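Local coordinates for protein dihydrofolate reductase (Schistosoma mansoni, PDB 3VCO) that catalyses the NADPH-dependent reduction of 7,8-dihydrofolate to tetrahydrofolate, a key step of folate metabolism that supports thymidylate, purine and glycine synthesis, at residues E119-S122 with S123-D126; E75-E79 with S80-L84; T185-N189 with G190-K194. All blocks are in the same frame, centred on the assembly; numbering follows the deposited sequence.

Contact 1: E119-S122 with S123-D126; sequences EEFS and SIVD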
ATOM      1  N   GLU A 119      21.161  -7.097   6.621  1.00 48.52           N
ATOM      2  CA  GLU A 119      21.650  -8.359   6.072  1.00 59.92           C
ATOM      3  C   GLU A 119      20.570  -9.434   5.926  1.00 57.85           C
ATOM      4  O   GLU A 119      20.662 -10.326   5.075  1.00 60.15           O
ATOM      5  CB  GLU A 119      22.823  -8.880   6.907  1.00 63.99           C
ATOM      6  CG  GLU A 119      24.098  -8.050   6.773  1.00 79.75           C
ATOM      7  CD  GLU A 119      24.669  -8.060   5.355  1.00 90.24           C
ATOM      8  OE1 GLU A 119      24.202  -7.271   4.501  1.00 88.51           O
ATOM      9  OE2 GLU A 119      25.588  -8.867   5.097  1.00 98.19           O
ATOM     10  N   GLU A 120      19.546  -9.341   6.756  1.00 57.42           N
ATOM     11  CA  GLU A 120      18.503 -10.338   6.733  1.00 58.45           C
ATOM     12  C   GLU A 120      17.595 -10.225   5.502  1.00 55.56           C
ATOM     13  O   GLU A 120      17.048 -11.230   5.038  1.00 64.17           O
ATOM     14  CB  GLU A 120      17.694 -10.305   8.022  1.00 58.80           C
ATOM     15  CG  GLU A 120      16.773 -11.500   8.119  1.00 59.15           C
ATOM     16  CD  GLU A 120      15.828 -11.466   9.292  1.00 58.61           C
ATOM     17  OE1 GLU A 120      16.091 -10.730  10.268  1.00 64.28           O
ATOM     18  OE2 GLU A 120      14.812 -12.196   9.225  1.00 53.44           O
ATOM     19  N   PHE A 121      17.458  -9.024   4.952  1.00 40.60           N
ATOM     20  CA  PHE A 121      16.495  -8.798   3.870  1.00 40.19           C
ATOM     21  C   PHE A 121      17.072  -8.213   2.589  1.00 44.45           C
ATOM     22  O   PHE A 121      16.402  -8.231   1.559  1.00 45.09           O
ATOM     23  CB  PHE A 121      15.318  -7.929   4.370  1.00 31.89           C
ATOM     24  CG  PHE A 121      14.494  -8.632   5.409  1.00 33.43           C
ATOM     25  CD1 PHE A 121      13.717  -9.717   5.048  1.00 37.19           C
ATOM     26  CD2 PHE A 121      14.603  -8.301   6.753  1.00 37.58           C
ATOM     27  CE1 PHE A 121      12.997 -10.429   5.986  1.00 35.12           C
ATOM     28  CE2 PHE A 121      13.898  -9.006   7.703  1.00 38.84           C
ATOM     29  CZ  PHE A 121      13.091 -10.082   7.314  1.00 34.86           C
ATOM     30  N   SER A 122      18.297  -7.698   2.638  1.00 39.51           N
ATOM     31  CA  SER A 122      18.776  -6.877   1.524  1.00 48.33           C
ATOM     32  C   SER A 122      19.046  -7.700   0.261  1.00 49.14           C
ATOM     33  O   SER A 122      19.105  -7.157  -0.846  1.00 52.80           O
ATOM     34  CB  SER A 122      20.023  -6.061   1.905  1.00 50.65           C
ATOM     35  OG  SER A 122      21.100  -6.909   2.242  1.00 51.22           O
ATOM     36  N   SER A 123      19.214  -9.005   0.429  1.00 48.57           N
ATOM     37  CA  SER A 123      19.423  -9.898  -0.711  1.00 45.44           C
ATOM     38  C   SER A 123      18.068 -10.433  -1.210  1.00 43.74           C
ATOM     39  O   SER A 123      17.981 -11.104  -2.221  1.00 45.03           O
ATOM     40  CB  SER A 123      20.323 -11.071  -0.303  1.00 52.74           C
ATOM     41  OG  SER A 123      21.647 -10.672  -0.002  1.00 52.20           O
ATOM     42  N   ILE A 124      17.004 -10.143  -0.473  1.00 41.15           N
ATOM     43  CA  ILE A 124      15.687 -10.679  -0.798  1.00 42.22           C
ATOM     44  C   ILE A 124      14.725  -9.646  -1.403  1.00 37.17           C
ATOM     45  O   ILE A 124      13.965  -9.949  -2.329  1.00 41.70           O
ATOM     46  CB  ILE A 124      15.024 -11.237   0.458  1.00 44.74           C
ATOM     47  CG1 ILE A 124      16.035 -12.086   1.221  1.00 59.48           C
ATOM     48  CG2 ILE A 124      13.762 -12.037   0.085  1.00 43.56           C
ATOM     49  CD1 ILE A 124      15.478 -12.749   2.447  1.00 62.19           C
ATOM     50  N   VAL A 125      14.753  -8.434  -0.867  1.00 37.79           N
ATOM     51  CA  VAL A 125      13.746  -7.408  -1.181  1.00 34.15           C
ATOM     52  C   VAL A 125      13.847  -6.915  -2.629  1.00 37.83           C
ATOM     53  O   VAL A 125      14.936  -6.769  -3.183  1.00 33.76           O
ATOM     54  CB  VAL A 125      13.897  -6.201  -0.217  1.00 41.35           C
ATOM     55  CG1 VAL A 125      15.273  -5.583  -0.376  1.00 50.80           C
ATOM     56  CG2 VAL A 125      12.807  -5.126  -0.469  1.00 40.21           C
ATOM     57  N   ASP A 126      12.707  -6.727  -3.265  1.00 31.75           N
ATOM     58  CA  ASP A 126      12.688  -6.101  -4.560  1.00 41.32           C
ATOM     59  C   ASP A 126      12.117  -4.706  -4.316  1.00 46.83           C
ATOM     60  O   ASP A 126      12.879  -3.796  -3.992  1.00 43.58           O
ATOM     61  CB  ASP A 126      11.882  -6.894  -5.598  1.00 46.04           C
ATOM     62  CG  ASP A 126      12.005  -6.297  -7.009  1.00 49.26           C
ATOM     63  OD1 ASP A 126      12.648  -5.226  -7.161  1.00 45.11           O
ATOM     64  OD2 ASP A 126      11.479  -6.904  -7.964  1.00 48.92           O
TER
HETATM   65  O   HOH W   1      19.174 -11.141   2.761  1.00 42.62           O
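The carbonyl of Phe121 takes two backbone N-H groups, from Ile124 and Val125, in a beta turn overlapping an alpha turn that leads from the loop after helix 109-116 into strand 125-130 of the dihydrofolate reductase sheet. Val125 N lies 2.9 Å from Phe121 O and almost on the line of the C=O bond, with a C=O...N angle of 177°. The other donor, Ile124 N, also 2.9 Å from Phe121 O, stands well above the carbonyl plane, so the two N-H groups grip one oxygen from different directions. A water ties the chain a second time: it donates to Glu119 O at 2.9 Å and accepts from Ser123 N at 3.2 Å, linking Glu119 to the turn. Outward from these bonds the packing is thin. The Phe121 ring turns inward onto Leu115 and Leu116 of helix 109-116, and the aliphatic CG of Glu120 lies over one of its faces near the rim. Ile124 meets the same ring obliquely through its tip, CD1 approaching Phe121 CD1 at 4.4 Å. With CG1 beside its own backbone N (chi1 -46°) and the chain extended beyond it, Ile124 carries CD1 to 3.4 Å from Glu120 O.

Contact 2: E75-E79 with S80-L84; sequences ESIPE and SFKPL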
ATOM      1  N   GLU A  75      -4.402  -5.163  11.477  1.00 41.26           N
ATOM      2  CA  GLU A  75      -5.500  -5.780  12.180  1.00 44.35           C
ATOM      3  C   GLU A  75      -6.760  -5.838  11.356  1.00 45.44           C
ATOM      4  O   GLU A  75      -7.644  -6.646  11.641  1.00 42.47           O
ATOM      5  CB  GLU A  75      -5.803  -5.001  13.441  1.00 53.67           C
ATOM      6  CG  GLU A  75      -4.832  -5.224  14.543  1.00 57.77           C
ATOM      7  CD  GLU A  75      -5.184  -4.387  15.749  1.00 62.60           C
ATOM      8  OE1 GLU A  75      -6.247  -3.716  15.724  1.00 69.91           O
ATOM      9  OE2 GLU A  75      -4.397  -4.386  16.703  1.00 55.71           O
ATOM     10  N   SER A  76      -6.863  -4.969  10.347  1.00 41.08           N
ATOM     11  CA  SER A  76      -8.104  -4.885   9.572  1.00 40.80           C
ATOM     12  C   SER A  76      -8.170  -6.006   8.548  1.00 37.90           C
ATOM     13  O   SER A  76      -9.226  -6.332   8.053  1.00 40.37           O
ATOM     14  CB  SER A  76      -8.198  -3.538   8.850  1.00 39.75           C
ATOM     15  OG  SER A  76      -7.338  -3.552   7.727  1.00 46.01           O
ATOM     16  N   ILE A  77      -7.012  -6.563   8.205  1.00 39.32           N
ATOM     17  CA  ILE A  77      -6.929  -7.636   7.235  1.00 44.68           C
ATOM     18  C   ILE A  77      -7.579  -8.934   7.747  1.00 45.29           C
ATOM     19  O   ILE A  77      -7.291  -9.391   8.855  1.00 44.14           O
ATOM     20  CB  ILE A  77      -5.470  -7.893   6.873  1.00 43.50           C
ATOM     21  CG1 ILE A  77      -4.864  -6.641   6.238  1.00 37.70           C
ATOM     22  CG2 ILE A  77      -5.360  -9.080   5.936  1.00 46.73           C
ATOM     23  CD1 ILE A  77      -3.302  -6.739   6.119  1.00 33.81           C
ATOM     24  N   PRO A  78      -8.473  -9.505   6.950  1.00 50.08           N
ATOM     25  CA  PRO A  78      -9.141 -10.758   7.330  1.00 55.58           C
ATOM     26  C   PRO A  78      -8.129 -11.883   7.502  1.00 53.79           C
ATOM     27  O   PRO A  78      -7.110 -11.915   6.805  1.00 52.19           O
ATOM     28  CB  PRO A  78     -10.074 -11.032   6.145  1.00 59.92           C
ATOM     29  CG  PRO A  78     -10.402  -9.655   5.614  1.00 58.13           C
ATOM     30  CD  PRO A  78      -9.094  -8.874   5.769  1.00 51.71           C
ATOM     31  N   GLU A  79      -8.404 -12.772   8.450  1.00 57.67           N
ATOM     32  CA  GLU A  79      -7.485 -13.848   8.822  1.00 61.81           C
ATOM     33  C   GLU A  79      -7.079 -14.772   7.672  1.00 55.10           C
ATOM     34  O   GLU A  79      -5.913 -15.122   7.549  1.00 52.18           O
ATOM     35  CB  GLU A  79      -8.059 -14.677   9.986  1.00 71.55           C
ATOM     36  CG  GLU A  79      -8.089 -13.931  11.320  1.00 79.30           C
ATOM     37  CD  GLU A  79      -6.813 -13.146  11.597  1.00 81.83           C
ATOM     38  OE1 GLU A  79      -6.723 -11.973  11.158  1.00 84.67           O
ATOM     39  OE2 GLU A  79      -5.905 -13.693  12.262  1.00 81.36           O
ATOM     40  N   SER A  80      -8.036 -15.147   6.834  1.00 50.55           N
ATOM     41  CA  SER A  80      -7.748 -15.893   5.616  1.00 65.29           C
ATOM     42  C   SER A  80      -6.687 -15.244   4.703  1.00 70.07           C
ATOM     43  O   SER A  80      -6.163 -15.895   3.795  1.00 75.09           O
ATOM     44  CB  SER A  80      -9.039 -16.103   4.833  1.00 75.11           C
ATOM     45  OG  SER A  80      -9.811 -14.914   4.831  1.00 79.95           O
ATOM     46  N   PHE A  81      -6.369 -13.976   4.960  1.00 66.05           N
ATOM     47  CA  PHE A  81      -5.499 -13.185   4.097  1.00 60.30           C
ATOM     48  C   PHE A  81      -4.094 -12.946   4.682  1.00 60.33           C
ATOM     49  O   PHE A  81      -3.168 -12.586   3.954  1.00 56.91           O
ATOM     50  CB  PHE A  81      -6.174 -11.830   3.812  1.00 58.17           C
ATOM     51  CG  PHE A  81      -7.299 -11.901   2.808  1.00 64.75           C
ATOM     52  CD1 PHE A  81      -7.236 -11.179   1.626  1.00 65.86           C
ATOM     53  CD2 PHE A  81      -8.409 -12.696   3.037  1.00 73.23           C
ATOM     54  CE1 PHE A  81      -8.265 -11.239   0.696  1.00 74.31           C
ATOM     55  CE2 PHE A  81      -9.443 -12.771   2.101  1.00 77.73           C
ATOM     56  CZ  PHE A  81      -9.371 -12.038   0.934  1.00 76.46           C
ATOM     57  N   LYS A  82      -3.960 -13.157   5.992  1.00 53.44           N
ATOM     58  CA  LYS A  82      -2.808 -12.746   6.808  1.00 53.00           C
ATOM     59  C   LYS A  82      -1.904 -13.927   7.167  1.00 52.97           C
ATOM     60  O   LYS A  82      -2.425 -14.980   7.542  1.00 56.20           O
ATOM     61  CB  LYS A  82      -3.346 -12.274   8.161  1.00 58.83           C
ATOM     62  CG  LYS A  82      -3.400 -10.800   8.447  1.00 49.90           C
ATOM     63  CD  LYS A  82      -3.462 -10.665   9.954  1.00 45.13           C
ATOM     64  CE  LYS A  82      -4.538  -9.770  10.437  1.00 52.13           C
ATOM     65  NZ  LYS A  82      -4.342  -9.477  11.869  1.00 63.09           N
ATOM     66  N   PRO A  83      -0.559 -13.767   7.120  1.00 47.44           N
ATOM     67  CA  PRO A  83       0.277 -12.692   6.555  1.00 36.41           C
ATOM     68  C   PRO A  83       0.135 -12.759   5.037  1.00 43.13           C
ATOM     69  O   PRO A  83      -0.308 -13.769   4.500  1.00 40.42           O
ATOM     70  CB  PRO A  83       1.693 -13.103   6.929  1.00 34.94           C
ATOM     71  CG  PRO A  83       1.529 -14.083   8.113  1.00 40.60           C
ATOM     72  CD  PRO A  83       0.244 -14.775   7.852  1.00 47.91           C
ATOM     73  N   LEU A  84       0.455 -11.682   4.351  1.00 42.25           N
ATOM     74  CA  LEU A  84       0.294 -11.653   2.908  1.00 34.56           C
ATOM     75  C   LEU A  84       1.357 -12.548   2.307  1.00 34.49           C
ATOM     76  O   LEU A  84       2.545 -12.283   2.489  1.00 31.23           O
ATOM     77  CB  LEU A  84       0.484 -10.227   2.473  1.00 28.87           C
ATOM     78  CG  LEU A  84      -0.598  -9.347   3.086  1.00 33.59           C
ATOM     79  CD1 LEU A  84      -0.405  -7.875   2.692  1.00 34.81           C
ATOM     80  CD2 LEU A  84      -1.930  -9.863   2.590  1.00 35.79           C
TER
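Phe81 N bonds Pro78 O at 2.9 Å in the short 3-10 turn that follows the exit from helix 71-76 at Ile77, before the chain straightens ahead of the cis peptide preceding Pro83. A second backbone bond, Lys82 N to Glu79 O at 3.2 Å, closes the turn one residue further on. Lys82 folds back along the turn: its CG lies 3.6 Å from Ile77 CG2, and a bend at chi3 (-130°) takes the rest of the chain past Ile77 O. Lys82 NZ forms a long salt bridge, 3.5 Å, with Glu79 OE1, whose own chain bends at chi2 to meet it. Lys82 also makes a cation-pi contact with Trp74, which gives the ammonium a second partner. The CG2 branch of Ile77 is shared, since it touches Phe81 CB at 3.6 Å as well. Farther out, Pro78 CB meets Phe81 CD2 obliquely at 3.9 Å. The Phe81 side chain comes close to Met49, a probable substrate-binding residue, while Glu75 forms a salt bridge with Arg71, probably an NADP(+)-binding one. This helix exit with its 3-10 turn is consistent with a place beside the active-site cleft of the dihydrofolate reductase fold.

Contact 3: T185-N189 with G190-K194; sequences TFTEN and GFTFK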
ATOM      1  N   THR A 185     -13.473   1.514 -15.930  1.00 53.26           N
ATOM      2  CA  THR A 185     -14.186   1.642 -14.658  1.00 45.26           C
ATOM      3  C   THR A 185     -14.918   0.331 -14.306  1.00 47.43           C
ATOM      4  O   THR A 185     -15.475  -0.328 -15.179  1.00 48.03           O
ATOM      5  CB  THR A 185     -15.182   2.791 -14.727  1.00 53.80           C
ATOM      6  OG1 THR A 185     -14.469   4.029 -14.781  1.00 58.08           O
ATOM      7  CG2 THR A 185     -16.068   2.790 -13.529  1.00 46.92           C
ATOM      8  N   PHE A 186     -14.908  -0.052 -13.029  1.00 48.97           N
ATOM      9  CA  PHE A 186     -15.545  -1.294 -12.595  1.00 47.38           C
ATOM     10  C   PHE A 186     -16.633  -1.034 -11.560  1.00 49.70           C
ATOM     11  O   PHE A 186     -16.554  -0.076 -10.805  1.00 46.53           O
ATOM     12  CB  PHE A 186     -14.496  -2.256 -12.019  1.00 47.35           C
ATOM     13  CG  PHE A 186     -13.450  -2.709 -13.023  1.00 48.19           C
ATOM     14  CD1 PHE A 186     -13.747  -3.692 -13.974  1.00 56.76           C
ATOM     15  CD2 PHE A 186     -12.172  -2.168 -13.007  1.00 44.86           C
ATOM     16  CE1 PHE A 186     -12.792  -4.117 -14.897  1.00 56.40           C
ATOM     17  CE2 PHE A 186     -11.194  -2.602 -13.918  1.00 50.58           C
ATOM     18  CZ  PHE A 186     -11.511  -3.574 -14.868  1.00 52.55           C
ATOM     19  N   THR A 187     -17.658  -1.883 -11.523  1.00 48.46           N
ATOM     20  CA  THR A 187     -18.693  -1.760 -10.509  1.00 54.37           C
ATOM     21  C   THR A 187     -18.869  -3.071  -9.762  1.00 61.98           C
ATOM     22  O   THR A 187     -19.264  -4.071 -10.344  1.00 74.50           O
ATOM     23  CB  THR A 187     -20.050  -1.380 -11.125  1.00 62.22           C
ATOM     24  OG1 THR A 187     -19.893  -0.242 -11.984  1.00 64.75           O
ATOM     25  CG2 THR A 187     -21.091  -1.054 -10.027  1.00 66.75           C
ATOM     26  N   GLU A 188     -18.591  -3.064  -8.467  1.00 54.33           N
ATOM     27  CA  GLU A 188     -18.806  -4.240  -7.644  1.00 66.60           C
ATOM     28  C   GLU A 188     -19.399  -3.821  -6.310  1.00 71.47           C
ATOM     29  O   GLU A 188     -18.891  -2.916  -5.646  1.00 64.75           O
ATOM     30  CB  GLU A 188     -17.516  -5.051  -7.460  1.00 71.13           C
ATOM     31  CG  GLU A 188     -16.883  -5.511  -8.783  1.00 81.07           C
ATOM     32  CD  GLU A 188     -15.761  -6.534  -8.616  1.00 87.61           C
ATOM     33  OE1 GLU A 188     -15.111  -6.569  -7.541  1.00 89.17           O
ATOM     34  OE2 GLU A 188     -15.534  -7.310  -9.574  1.00 87.65           O
ATOM     35  N   ASN A 189     -20.485  -4.495  -5.946  1.00 78.92           N
ATOM     36  CA  ASN A 189     -21.330  -4.096  -4.830  1.00 84.04           C
ATOM     37  C   ASN A 189     -21.906  -2.717  -5.084  1.00 82.56           C
ATOM     38  O   ASN A 189     -22.483  -2.459  -6.143  1.00 80.43           O
ATOM     39  CB  ASN A 189     -20.570  -4.133  -3.500  1.00 88.68           C
ATOM     40  CG  ASN A 189     -21.013  -5.279  -2.605  1.00 98.72           C
ATOM     41  OD1 ASN A 189     -22.172  -5.721  -2.652  1.00105.61           O
ATOM     42  ND2 ASN A 189     -20.092  -5.765  -1.778  1.00 95.69           N
ATOM     43  N   GLY A 190     -21.741  -1.827  -4.114  1.00 83.82           N
ATOM     44  CA  GLY A 190     -22.211  -0.467  -4.275  1.00 85.84           C
ATOM     45  C   GLY A 190     -21.112   0.415  -4.826  1.00 74.76           C
ATOM     46  O   GLY A 190     -21.289   1.625  -4.949  1.00 74.97           O
ATOM     47  N   PHE A 191     -19.985  -0.204  -5.172  1.00 70.42           N
ATOM     48  CA  PHE A 191     -18.763   0.534  -5.506  1.00 62.57           C
ATOM     49  C   PHE A 191     -18.475   0.613  -6.992  1.00 59.52           C
ATOM     50  O   PHE A 191     -18.555  -0.372  -7.727  1.00 63.04           O
ATOM     51  CB  PHE A 191     -17.544  -0.074  -4.793  1.00 60.43           C
ATOM     52  CG  PHE A 191     -17.620   0.034  -3.308  1.00 67.43           C
ATOM     53  CD1 PHE A 191     -17.243   1.204  -2.671  1.00 68.84           C
ATOM     54  CD2 PHE A 191     -18.116  -1.017  -2.549  1.00 71.07           C
ATOM     55  CE1 PHE A 191     -17.341   1.320  -1.299  1.00 73.08           C
ATOM     56  CE2 PHE A 191     -18.213  -0.915  -1.177  1.00 74.86           C
ATOM     57  CZ  PHE A 191     -17.828   0.258  -0.548  1.00 76.99           C
ATOM     58  N   THR A 192     -18.124   1.807  -7.426  1.00 49.25           N
ATOM     59  CA  THR A 192     -17.637   2.004  -8.770  1.00 45.67           C
ATOM     60  C   THR A 192     -16.217   2.542  -8.616  1.00 41.65           C
ATOM     61  O   THR A 192     -15.985   3.399  -7.785  1.00 41.27           O
ATOM     62  CB  THR A 192     -18.513   3.013  -9.543  1.00 51.96           C
ATOM     63  OG1 THR A 192     -19.856   2.527  -9.678  1.00 58.71           O
ATOM     64  CG2 THR A 192     -17.942   3.236 -10.903  1.00 54.12           C
ATOM     65  N   PHE A 193     -15.266   2.020  -9.385  1.00 37.58           N
ATOM     66  CA  PHE A 193     -13.866   2.336  -9.145  1.00 40.84           C
ATOM     67  C   PHE A 193     -13.013   2.173 -10.398  1.00 40.28           C
ATOM     68  O   PHE A 193     -13.436   1.607 -11.410  1.00 40.57           O
ATOM     69  CB  PHE A 193     -13.274   1.517  -7.970  1.00 39.67           C
ATOM     70  CG  PHE A 193     -13.504   0.020  -8.092  1.00 37.07           C
ATOM     71  CD1 PHE A 193     -14.685  -0.546  -7.631  1.00 40.44           C
ATOM     72  CD2 PHE A 193     -12.553  -0.797  -8.688  1.00 33.74           C
ATOM     73  CE1 PHE A 193     -14.926  -1.899  -7.774  1.00 46.47           C
ATOM     74  CE2 PHE A 193     -12.781  -2.160  -8.826  1.00 41.07           C
ATOM     75  CZ  PHE A 193     -13.962  -2.712  -8.359  1.00 47.17           C
ATOM     76  N   LYS A 194     -11.826   2.732 -10.344  1.00 30.54           N
ATOM     77  CA  LYS A 194     -10.902   2.563 -11.444  1.00 39.77           C
ATOM     78  C   LYS A 194      -9.521   2.636 -10.851  1.00 35.84           C
ATOM     79  O   LYS A 194      -9.341   3.157  -9.736  1.00 37.53           O
ATOM     80  CB  LYS A 194     -11.108   3.632 -12.502  1.00 48.82           C
ATOM     81  CG  LYS A 194     -10.531   4.983 -12.142  1.00 48.60           C
ATOM     82  CD  LYS A 194     -10.841   6.032 -13.196  1.00 47.96           C
ATOM     83  CE  LYS A 194      -9.992   5.884 -14.444  1.00 47.56           C
ATOM     84  NZ  LYS A 194     -10.077   7.139 -15.271  1.00 51.19           N
TER
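Phe193 lays one face of its ring over the CB of Phe186, a CH-pi contact in which that carbon is 4.0 Å from the ring centroid and displaced toward the rim. Phe193 owes this position to its first torsion, which sets CG between backbone N and carbonyl carbon (chi1 52°) and swings the ring across to the neighbouring strand. The same ring reaches Glu188, whose CG lies 4.1 Å from Phe193 CZ, with the carboxylate turned nearly perpendicular to the ring. Beneath runs an antiparallel beta hairpin. Phe186 and Phe193 form one hydrogen-bonded pair, Phe186 N to Phe193 O at 2.7 Å, and Glu188 and Phe191 form the next, Glu188 N to Phe191 O at 2.8 Å, closed by a type II' turn with Asn189 and Gly190 at its corners. On the other face, Thr187 and Thr192 sit at a non-hydrogen-bonded pair, and the methyls Thr185 CG2 and Thr192 CG2 are pressed to a tight 3.3 Å. Phe193 also comes near Asp48, a probable substrate-binding residue. The chemistry is mixed: the rings of Phe191 and Phe193 lie against Ile155 of the backbone-bonded strand 148-156, whereas Glu188 OE1 accepts from Lys47 N, anchoring the hairpin at the start of helix 46-57.

Overall arrangement
All three contacts are local and lie toward the surface, each with a single buried residue among those that touch: Phe121, Ile77 and Phe193. Contacts 1 and 3 reach the same mixed sheet from opposite sides of the chain's centre, with their own centres about 37 Å apart; contact 2, about 23 Å between centres from each, sits at the exit of helix 71-76. Their chemistry follows their place. Where contact 1 brings the chain into a strand, backbone bonds and a water dominate; the turn of contact 2 adds a charged pair and aliphatic packing; in contact 3, paired strands supply regular bonding and aromatic rings. Contacts 2 and 3 come closer than contact 1 to residues that probably bind substrate.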